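Acetyltransferase (Sinorhizobium meliloti, PDB 4JXR) probably transfers the acetyl group of acetyl-CoA, which it binds, to an acceptor, as a GNAT-fold enzyme classed with the phosphinothricin acetyltransferases. Local coordinates at residues S73-R78 and I121-G126. Numbering follows the deposited sequence. Where two conformers were deposited one is given.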
ATOM      1  N   SER A  73      -4.456   8.784  -7.021  1.00  7.86           N
ATOM      2  CA  SER A  73      -5.416   7.807  -6.587  0.50  8.12           C
ATOM      3  C   SER A  73      -5.168   7.517  -5.108  1.00  7.53           C
ATOM      4  O   SER A  73      -4.321   8.138  -4.461  1.00  8.56           O
ATOM      5  CB  SER A  73      -5.298   6.548  -7.415  0.50  9.42           C
ATOM      6  OG  SER A  73      -6.412   5.694  -7.135  0.50  8.34           O
ATOM      7  N   ALA A  74      -5.930   6.591  -4.531  1.00  8.34           N
ATOM      8  CA  ALA A  74      -5.705   6.236  -3.134  1.00  8.60           C
ATOM      9  C   ALA A  74      -4.350   5.584  -2.963  1.00  8.32           C
ATOM     10  O   ALA A  74      -3.914   4.789  -3.798  1.00 10.56           O
ATOM     11  CB  ALA A  74      -6.756   5.272  -2.673  1.00 10.25           C
ATOM     12  N   PHE A  75      -3.733   5.828  -1.812  1.00  8.93           N
ATOM     13  CA  PHE A  75      -2.642   4.976  -1.348  1.00  9.23           C
ATOM     14  C   PHE A  75      -3.218   3.589  -0.980  1.00  8.56           C
ATOM     15  O   PHE A  75      -2.748   2.566  -1.451  1.00 10.66           O
ATOM     16  CB  PHE A  75      -2.013   5.640  -0.121  1.00 10.29           C
ATOM     17  CG  PHE A  75      -1.035   4.753   0.584  1.00 11.28           C
ATOM     18  CD1 PHE A  75       0.138   4.393   0.004  1.00 15.14           C
ATOM     19  CD2 PHE A  75      -1.282   4.267   1.841  1.00 11.60           C
ATOM     20  CE1 PHE A  75       1.030   3.529   0.628  1.00 21.26           C
ATOM     21  CE2 PHE A  75      -0.412   3.405   2.480  1.00 14.87           C
ATOM     22  CZ  PHE A  75       0.741   3.013   1.870  1.00 19.63           C
ATOM     23  N   ARG A  76      -4.243   3.579  -0.151  1.00  9.50           N
ATOM     24  CA  ARG A  76      -5.087   2.454   0.165  1.00 10.45           C
ATOM     25  C   ARG A  76      -6.504   3.001   0.315  1.00  9.87           C
ATOM     26  O   ARG A  76      -6.692   4.077   0.822  1.00 11.44           O
ATOM     27  CB  ARG A  76      -4.675   1.738   1.465  1.00 12.17           C
ATOM     28  CG  ARG A  76      -3.372   1.027   1.365  1.00 14.86           C
ATOM     29  CD  ARG A  76      -2.841   0.280   2.602  1.00 18.12           C
ATOM     30  NE  ARG A  76      -1.779  -0.633   2.188  1.00 22.18           N
ATOM     31  CZ  ARG A  76      -1.139  -1.487   2.994  1.00 20.21           C
ATOM     32  NH1 ARG A  76      -1.322  -1.465   4.303  1.00 18.25           N
ATOM     33  NH2 ARG A  76      -0.287  -2.334   2.484  1.00 24.49           N
ATOM     34  N   ASN A  77      -7.479   2.280  -0.203  1.00 12.05           N
ATOM     35  CA  ASN A  77      -8.859   2.782  -0.222  1.00 11.99           C
ATOM     36  C   ASN A  77      -9.622   2.409   1.052  1.00 12.84           C
ATOM     37  O   ASN A  77     -10.741   1.945   0.977  1.00 20.41           O
ATOM     38  CB  ASN A  77      -9.578   2.245  -1.445  1.00 15.49           C
ATOM     39  CG  ASN A  77      -9.703   0.758  -1.410  1.00 18.87           C
ATOM     40  OD1 ASN A  77      -9.244   0.111  -0.531  1.00 22.79           O
ATOM     41  ND2 ASN A  77     -10.390   0.222  -2.378  1.00 27.03           N
ATOM     42  N   ARG A  78      -9.036   2.628   2.212  1.00 11.99           N
ATOM     43  CA  ARG A  78      -9.668   2.478   3.515  0.50 11.86           C
ATOM     44  C   ARG A  78     -10.028   3.875   4.010  1.00 10.31           C
ATOM     45  O   ARG A  78      -9.348   4.878   3.736  1.00 10.85           O
ATOM     46  CB  ARG A  78      -8.821   1.750   4.542  0.50 14.55           C
ATOM     47  CG  ARG A  78      -8.397   0.280   4.247  0.50 20.20           C
ATOM     48  CD  ARG A  78      -9.455  -0.596   3.565  0.50 24.11           C
ATOM     49  NE  ARG A  78      -9.148  -2.046   3.613  0.50 25.74           N
ATOM     50  CZ  ARG A  78      -9.927  -3.002   3.112  0.50 26.97           C
ATOM     51  NH1 ARG A  78      -9.583  -4.289   3.216  0.50 28.56           N
ATOM     52  NH2 ARG A  78     -11.048  -2.688   2.482  0.50 26.41           N
ATOM     53  N   ILE A 121       1.536  11.110  -1.115  1.00  7.52           N
ATOM     54  CA  ILE A 121       2.649  10.167  -1.023  0.80  8.17           C
ATOM     55  C   ILE A 121       3.053   9.723  -2.403  1.00  8.01           C
ATOM     56  O   ILE A 121       2.228   9.537  -3.288  1.00  9.12           O
ATOM     57  CB  ILE A 121       2.241   8.970  -0.078  0.80 10.60           C
ATOM     58  CG1 ILE A 121       3.367   8.007   0.277  0.80 13.00           C
ATOM     59  CG2 ILE A 121       1.091   8.168  -0.643  0.80 11.02           C
ATOM     60  CD1 ILE A 121       3.004   7.091   1.454  0.80 17.26           C
ATOM     61  N   ALA A 122       4.358   9.550  -2.591  1.00  8.40           N
ATOM     62  CA  ALA A 122       4.930   8.912  -3.756  1.00  8.70           C
ATOM     63  C   ALA A 122       5.635   7.632  -3.289  1.00  8.60           C
ATOM     64  O   ALA A 122       6.394   7.646  -2.337  1.00  9.76           O
ATOM     65  CB  ALA A 122       5.915   9.810  -4.460  1.00 11.16           C
ATOM     66  N   VAL A 123       5.341   6.552  -3.979  1.00  8.75           N
ATOM     67  CA  VAL A 123       5.954   5.240  -3.736  1.00  9.24           C
ATOM     68  C   VAL A 123       6.784   4.950  -4.958  1.00  9.05           C
ATOM     69  O   VAL A 123       6.224   4.678  -6.030  1.00 11.48           O
ATOM     70  CB  VAL A 123       4.894   4.163  -3.477  1.00 10.37           C
ATOM     71  CG1 VAL A 123       5.604   2.824  -3.249  1.00 11.27           C
ATOM     72  CG2 VAL A 123       4.002   4.531  -2.318  1.00 12.02           C
ATOM     73  N   ILE A 124       8.087   5.129  -4.876  1.00  8.95           N
ATOM     74  CA  ILE A 124       8.989   5.221  -6.017  1.00  9.25           C
ATOM     75  C   ILE A 124       9.669   3.883  -6.225  1.00  8.82           C
ATOM     76  O   ILE A 124      10.554   3.465  -5.468  1.00  8.97           O
ATOM     77  CB  ILE A 124       9.988   6.342  -5.825  1.00  9.97           C
ATOM     78  CG1 ILE A 124       9.130   7.689  -5.750  1.00 12.94           C
ATOM     79  CG2 ILE A 124      10.976   6.397  -6.997  1.00 10.51           C
ATOM     80  CD1 ILE A 124       9.946   8.914  -5.483  1.00 15.64           C
ATOM     81  N   GLY A 125       9.262   3.193  -7.270  1.00 10.43           N
ATOM     82  CA  GLY A 125       9.828   1.889  -7.612  1.00 10.43           C
ATOM     83  C   GLY A 125      11.279   1.991  -7.944  1.00 11.50           C
ATOM     84  O   GLY A 125      11.762   2.886  -8.666  1.00 12.47           O
ATOM     85  N   GLY A 126      12.023   1.075  -7.384  1.00 10.12           N
ATOM     86  CA  GLY A 126      13.457   1.089  -7.568  1.00 10.16           C
ATOM     87  C   GLY A 126      14.175   2.179  -6.861  1.00 10.87           C
ATOM     88  O   GLY A 126      15.402   2.266  -6.995  1.00 12.38           O
TER
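A small, buried apolar contact joins F75, in the loop that follows strand 66-74, to I121 and V123 of strand 119-125 in the mixed sheet of this GNAT fold. The two strands are not sheet neighbours: strand 84-91 runs between them, pairing with S73 on one side and with I121 on the other, and the F75 side chain reaches across it, packing on L84 and E86. CB of F75 points toward strand 119-125, and CG anti to the backbone N (chi1 170°) lays the CD1-CE1 side of the ring against I121. In the conformer given, I121 meets F75 with two methyl groups: CG2 lies 4.0 Å from F75 CB, the carbon that carries the ring, while CD1 sits over one ring face, 4.2 Å from F75 CE1. V123, two residues along the same strand face, comes instead to the ring edge, near its plane, where its CG2 is 4.3 Å from F75 CE1. Y81 packs edge-to-face on F75, and F161 of the second subunit also packs against it, placing the cluster at the dimer interface. Only 115 Å² is buried between the segments, and the closest approach is I121 CG2 to F75 CD1, at 3.9 Å.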